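PDB 6JEA: beta-hexosaminidase Amuc_2018 from Akkermansia muciniphila, which hydrolyses terminal N-acetylglucosamine from terminally unbranched N-glycans and chitobiose, and N-acetylgalactosamine from some substrates, as a family 20 glycoside hydrolase. Local coordinates for residues Trp324-Ala329 / Ala346-Cys351; Cys351-Pro356 / Tyr412-Arg417. One frame throughout, in Å; residues are numbered along the deposited sequence.

Interaction 1: residues Trp324-Ala329 / Ala346-Cys351; sequences WRQGQA and ASSEYC. With NAG (2-acetamido-2-deoxy-beta-D-glucopyranose), chain B.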
# COMPACT_ATOMS: atom_id res chain seq x y z
N TRP A 324 -0.62 10.52 6.93
CA TRP A 324 -1.66 9.57 7.29
C TRP A 324 -2.68 10.08 8.30
O TRP A 324 -3.80 9.55 8.32
CB TRP A 324 -1.03 8.28 7.84
CG TRP A 324 -0.09 8.51 8.99
CD1 TRP A 324 1.17 9.04 8.93
CD2 TRP A 324 -0.33 8.21 10.37
NE1 TRP A 324 1.72 9.10 10.18
CE2 TRP A 324 0.82 8.59 11.08
CE3 TRP A 324 -1.41 7.66 11.07
CZ2 TRP A 324 0.93 8.44 12.46
CZ3 TRP A 324 -1.30 7.51 12.44
CH2 TRP A 324 -0.14 7.90 13.12
N ARG A 325 -2.37 11.07 9.13
CA ARG A 325 -3.30 11.50 10.16
C ARG A 325 -4.41 12.37 9.58
O ARG A 325 -4.21 13.12 8.62
CB ARG A 325 -2.56 12.27 11.26
CG ARG A 325 -1.66 11.41 12.13
CD ARG A 325 -1.07 12.22 13.27
NE ARG A 325 -0.12 11.45 14.06
CZ ARG A 325 -0.45 10.67 15.08
NH1 ARG A 325 -1.72 10.55 15.44
NH2 ARG A 325 0.49 10.01 15.75
N GLN A 326 -5.59 12.26 10.19
CA GLN A 326 -6.75 13.03 9.75
C GLN A 326 -6.46 14.53 9.81
O GLN A 326 -6.06 15.06 10.85
CB GLN A 326 -7.95 12.69 10.63
CG GLN A 326 -9.12 13.65 10.50
CD GLN A 326 -9.95 13.41 9.25
OE1 GLN A 326 -10.11 12.27 8.81
NE2 GLN A 326 -10.49 14.48 8.68
N GLY A 327 -6.67 15.20 8.68
CA GLY A 327 -6.55 16.65 8.63
C GLY A 327 -5.15 17.21 8.74
O GLY A 327 -5.00 18.41 8.99
N GLN A 328 -4.12 16.39 8.54
CA GLN A 328 -2.74 16.86 8.60
C GLN A 328 -2.07 16.88 7.23
O GLN A 328 -0.84 17.04 7.15
CB GLN A 328 -1.93 15.99 9.56
CG GLN A 328 -2.55 15.87 10.94
CD GLN A 328 -1.64 16.38 12.03
OE1 GLN A 328 -0.83 17.28 11.81
NE2 GLN A 328 -1.76 15.81 13.23
N ALA A 329 -2.84 16.74 6.15
CA ALA A 329 -2.25 16.51 4.84
C ALA A 329 -1.49 17.73 4.33
O ALA A 329 -0.32 17.64 3.94
CB ALA A 329 -3.33 16.10 3.85
N ALA A 346 -1.27 9.32 2.07
CA ALA A 346 -2.05 8.19 2.54
C ALA A 346 -3.03 8.63 3.62
O ALA A 346 -3.35 7.85 4.53
CB ALA A 346 -1.14 7.07 3.06
N SER A 347 -3.49 9.87 3.54
CA SER A 347 -4.28 10.47 4.61
C SER A 347 -5.52 9.64 4.89
O SER A 347 -6.27 9.28 3.98
CB SER A 347 -4.66 11.91 4.23
OG SER A 347 -5.35 12.55 5.29
N SER A 348 -5.74 9.34 6.17
CA SER A 348 -6.86 8.49 6.57
C SER A 348 -8.21 9.11 6.25
O SER A 348 -9.21 8.39 6.19
CB SER A 348 -6.78 8.19 8.07
OG SER A 348 -7.08 9.34 8.85
N GLU A 349 -8.26 10.43 6.03
CA GLU A 349 -9.52 11.07 5.67
C GLU A 349 -10.02 10.59 4.30
O GLU A 349 -11.23 10.58 4.05
CB GLU A 349 -9.35 12.59 5.68
CG GLU A 349 -10.63 13.38 5.49
CD GLU A 349 -10.41 14.88 5.53
OE1 GLU A 349 -9.32 15.31 5.98
OE2 GLU A 349 -11.32 15.63 5.11
N TYR A 350 -9.10 10.19 3.42
CA TYR A 350 -9.45 9.77 2.07
C TYR A 350 -8.96 8.38 1.70
O TYR A 350 -9.54 7.76 0.79
CB TYR A 350 -8.89 10.75 1.03
CG TYR A 350 -9.32 12.19 1.21
CD1 TYR A 350 -8.59 13.05 2.03
CD2 TYR A 350 -10.44 12.69 0.56
CE1 TYR A 350 -8.98 14.37 2.19
CE2 TYR A 350 -10.83 14.01 0.72
CZ TYR A 350 -10.09 14.84 1.53
OH TYR A 350 -10.47 16.16 1.70
N CYS A 351 -7.92 7.86 2.35
CA CYS A 351 -7.19 6.71 1.83
C CYS A 351 -7.28 5.45 2.68
O CYS A 351 -6.84 4.39 2.22
CB CYS A 351 -5.71 7.07 1.64
SG CYS A 351 -5.41 8.49 0.56
C1 NAG B . -3.56 3.28 11.46
C2 NAG B . -2.54 2.48 12.27
C3 NAG B . -2.77 0.98 12.10
C4 NAG B . -4.23 0.62 12.35
C5 NAG B . -5.14 1.49 11.50
C6 NAG B . -6.60 1.25 11.76
C7 NAG B . -0.35 3.54 12.64
C8 NAG B . 1.00 3.80 12.05
N2 NAG B . -1.19 2.83 11.87
O1 NAG B . -3.41 4.64 11.73
O3 NAG B . -1.93 0.28 13.01
O4 NAG B . -4.45 -0.75 12.01
O5 NAG B . -4.88 2.87 11.81
O6 NAG B . -7.41 2.06 10.91
O7 NAG B . -0.67 3.94 13.75
O HOH W 1 -2.28 13.42 6.60
O HOH W 2 -9.96 9.54 9.79
O HOH W 3 -6.23 14.97 5.62
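Trp-324 and Ser-348 join two loops by a polar, partly water-mediated contact. The loops follow the neighbouring parallel strands 320-323 and 342-345. The one firm direct hydrogen bond runs from Ser-348 N to Trp-324 O (2.9 Å). Ser-348 OG, between the backbone N and the carbonyl carbon (chi1 71°), adds a weak, unsettled bond to Trp-324 O at 3.3 Å.

One water links Ser-348 OG (3.0 Å) to Gln-326 OE1. Another joins Ser-347 OG (2.6 Å) to Glu-349 OE1 and, weakly, to Gly-327 N. Glu-349 is extended, CG anti to N (chi1 -173°), which carries its carboxylate up to the type II turn 325-328. Gln-326, in one of its two conformers, crosses it obliquely, amide and carboxylate planes 33° apart. Gln-326 NE2 is then 3.1 Å from Glu-349 OE1, at too poor an angle for a hydrogen bond, and Gln-326 OE1 nears Glu-349 CB. Glu-349 OE2 forms a salt bridge with Lys-374. Replacing Glu-349 with alanine would probably leave Lys-374 without this mate and take a partner from the water at Gly-327.

The first bond of the Trp-324 side chain points away from 346-351, although CB touches Ala-346 O. NE1 is bonded to Tyr-308 O. Arg-325 CG lies over one ring face and C8 of the N-acetylglucosamine over the opposite one. These loops lie at the C-terminal end of a TIM-barrel sheet, where glycosidases of this fold bind substrate.

Interaction 2: residues Cys351-Pro356 / Tyr412-Arg417; sequences CYLDFP and YRAYPR. With NAG (2-acetamido-2-deoxy-beta-D-glucopyranose), chain B.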
# COMPACT_ATOMS: atom_id res chain seq x y z
N CYS A 351 -7.92 7.86 2.35
CA CYS A 351 -7.19 6.71 1.83
C CYS A 351 -7.28 5.45 2.68
O CYS A 351 -6.84 4.39 2.22
CB CYS A 351 -5.71 7.07 1.64
SG CYS A 351 -5.41 8.49 0.56
N TYR A 352 -7.82 5.52 3.90
CA TYR A 352 -7.95 4.32 4.73
C TYR A 352 -9.16 3.52 4.26
O TYR A 352 -10.31 3.91 4.51
CB TYR A 352 -8.08 4.68 6.21
CG TYR A 352 -6.76 4.91 6.91
CD1 TYR A 352 -5.62 5.29 6.20
CD2 TYR A 352 -6.64 4.73 8.28
CE1 TYR A 352 -4.42 5.50 6.84
CE2 TYR A 352 -5.44 4.94 8.93
CZ TYR A 352 -4.34 5.32 8.21
OH TYR A 352 -3.14 5.53 8.85
N LEU A 353 -8.91 2.40 3.60
CA LEU A 353 -9.98 1.59 3.03
C LEU A 353 -10.49 0.52 3.98
O LEU A 353 -11.34 -0.29 3.58
CB LEU A 353 -9.50 0.94 1.73
CG LEU A 353 -9.08 1.93 0.64
CD1 LEU A 353 -8.93 1.25 -0.71
CD2 LEU A 353 -10.07 3.09 0.56
N ASP A 354 -10.02 0.50 5.23
CA ASP A 354 -10.65 -0.35 6.24
C ASP A 354 -11.93 0.26 6.78
O ASP A 354 -12.77 -0.46 7.33
CB ASP A 354 -9.69 -0.64 7.39
CG ASP A 354 -9.09 0.62 8.00
OD1 ASP A 354 -8.80 1.58 7.24
OD2 ASP A 354 -8.91 0.65 9.24
N PHE A 355 -12.12 1.57 6.62
CA PHE A 355 -13.32 2.22 7.10
C PHE A 355 -14.52 1.82 6.23
O PHE A 355 -14.36 1.55 5.04
CB PHE A 355 -13.16 3.74 7.09
CG PHE A 355 -12.06 4.25 7.98
CD1 PHE A 355 -11.46 3.43 8.92
CD2 PHE A 355 -11.62 5.56 7.88
CE1 PHE A 355 -10.44 3.90 9.74
CE2 PHE A 355 -10.61 6.04 8.69
CZ PHE A 355 -10.02 5.21 9.62
N PRO A 356 -15.71 1.78 6.81
CA PRO A 356 -16.90 1.45 6.01
C PRO A 356 -17.12 2.48 4.91
O PRO A 356 -16.89 3.67 5.10
CB PRO A 356 -18.04 1.47 7.04
CG PRO A 356 -17.52 2.31 8.17
CD PRO A 356 -16.05 2.04 8.22
N TYR A 412 -14.21 -6.41 -0.70
CA TYR A 412 -15.42 -5.62 -0.50
C TYR A 412 -15.08 -4.23 0.02
O TYR A 412 -15.67 -3.23 -0.42
CB TYR A 412 -16.40 -6.31 0.44
CG TYR A 412 -17.71 -5.56 0.56
CD1 TYR A 412 -17.86 -4.54 1.49
CD2 TYR A 412 -18.77 -5.85 -0.28
CE1 TYR A 412 -19.04 -3.84 1.59
CE2 TYR A 412 -19.96 -5.15 -0.19
CZ TYR A 412 -20.09 -4.15 0.75
OH TYR A 412 -21.27 -3.45 0.85
N ARG A 413 -14.16 -4.15 0.98
CA ARG A 413 -13.81 -2.84 1.52
C ARG A 413 -12.85 -2.07 0.61
O ARG A 413 -12.91 -0.84 0.55
CB ARG A 413 -13.22 -2.97 2.92
CG ARG A 413 -14.24 -3.43 3.95
CD ARG A 413 -14.55 -2.36 4.99
NE ARG A 413 -15.77 -2.66 5.72
CZ ARG A 413 -16.13 -2.10 6.88
NH1 ARG A 413 -15.35 -1.20 7.46
NH2 ARG A 413 -17.27 -2.45 7.46
N ALA A 414 -11.97 -2.77 -0.11
CA ALA A 414 -10.98 -2.10 -0.94
C ALA A 414 -11.58 -1.52 -2.21
O ALA A 414 -11.14 -0.46 -2.68
CB ALA A 414 -9.84 -3.06 -1.30
N TYR A 415 -12.58 -2.18 -2.78
CA TYR A 415 -13.18 -1.71 -4.02
C TYR A 415 -14.63 -1.30 -3.79
O TYR A 415 -15.32 -1.89 -2.95
CB TYR A 415 -13.11 -2.80 -5.10
CG TYR A 415 -11.69 -3.02 -5.59
CD1 TYR A 415 -11.19 -2.29 -6.66
CD2 TYR A 415 -10.85 -3.93 -4.96
CE1 TYR A 415 -9.90 -2.47 -7.10
CE2 TYR A 415 -9.55 -4.12 -5.39
CZ TYR A 415 -9.08 -3.39 -6.46
OH TYR A 415 -7.80 -3.56 -6.91
N PRO A 416 -15.13 -0.30 -4.52
CA PRO A 416 -14.45 0.39 -5.63
C PRO A 416 -13.66 1.65 -5.27
O PRO A 416 -13.29 2.38 -6.18
CB PRO A 416 -15.62 0.76 -6.54
CG PRO A 416 -16.72 1.08 -5.56
CD PRO A 416 -16.52 0.16 -4.37
N ARG A 417 -13.40 1.91 -3.98
CA ARG A 417 -12.68 3.12 -3.62
C ARG A 417 -11.24 3.09 -4.13
O ARG A 417 -10.65 4.15 -4.39
CB ARG A 417 -12.70 3.32 -2.10
CG ARG A 417 -14.06 3.76 -1.56
CD ARG A 417 -14.09 3.81 -0.03
NE ARG A 417 -13.94 2.48 0.56
CZ ARG A 417 -13.96 2.25 1.87
NH1 ARG A 417 -14.13 3.24 2.73
NH2 ARG A 417 -13.81 1.01 2.32
C1 NAG B . -3.56 3.28 11.46
C2 NAG B . -2.54 2.48 12.27
C3 NAG B . -2.77 0.98 12.10
C4 NAG B . -4.23 0.62 12.35
C5 NAG B . -5.14 1.49 11.50
C6 NAG B . -6.60 1.25 11.76
C7 NAG B . -0.35 3.54 12.64
C8 NAG B . 1.00 3.80 12.05
N2 NAG B . -1.19 2.83 11.87
O1 NAG B . -3.41 4.64 11.73
O3 NAG B . -1.93 0.28 13.01
O4 NAG B . -4.45 -0.75 12.01
O5 NAG B . -4.88 2.87 11.81
O6 NAG B . -7.41 2.06 10.91
O7 NAG B . -0.67 3.94 13.75
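Arg-413 and Arg-417, at the end of one helix and the start of the next, grip the backbone of the substrate-binding loop 351-356. The hydrogen bonds go to main-chain carbonyls. Arg-413 NH1 donates to Asp-354 O (2.7 Å), which lies near the guanidinium plane. Arg-417 holds Phe-355 O end-on with two nitrogens, NH1 at 2.9 Å and NH2 at 2.8 Å. NH2 arrives nearly along the C=O axis (176°), while NH1 stands above the carbonyl plane. The same NH2 also donates to Arg-413 O (2.7 Å). A bend at chi3 (-65°) turns the Arg-417 chain toward that carbonyl pair. Outside the two segments, Arg-417 NH1 bonds Thr-370 O. Arg-413 NE forms a salt bridge with Glu-463, and its NH2 bonds Arg-362 O.

Packing fills the spaces around these bonds. Pro-356 runs beside Arg-413, with its CA over one face of the guanidinium. Leu-353 splits its two methyls. CD1 meets Ala-414 O and, less closely, its CB. CD2 lies 3.7 Å from Arg-417 CB and over one face of that guanidinium.

Within the two segments, the loop makes the sugar contacts; Glu-402 and Arg-101 add hydrogen bonds from elsewhere. O6 of the N-acetylglucosamine donates to Asp-354 OD2 (2.7 Å). Tyr-352 OH and sugar O1 share a hydrogen bond (3.0 Å), with O1 at the edge of the ring and in its plane. Tyr-352 also packs edge-to-face on Trp-400, another substrate-binding residue.

The chemistry implies a division of labour. Across the contact the arginines donate to carbonyls. The Asp-354 carboxylate accepts from the sugar, and its OD2 lies 6.9 Å from Arg-413 NH1. Buried positive charge is probably balanced in part by Glu-463, and the second shell probably helps fix the course of the loop.

How the interactions relate
The centres of interactions 1 and 2 lie about 14 Å apart, both within the catalytic domain. They come in series along the chain and share Cys-351, by the weakly bonded helical turn around 348-351. Interaction 1 ties together the loops after strands 320-323 and 342-345. Interaction 2 carries the second of these on to helices 407-414 and 417-426, which follow strand 392-399, the next strand of the barrel sheet. The two contacts also touch directly: Trp-324 CE3 lies 3.5 Å from Tyr-352 OH, and Ser-348 O packs against Phe-355. Loops after successive barrel strands, here through Trp-324, Tyr-352 and Asp-354, thus contribute to the sugar site, with 412-417 behind them.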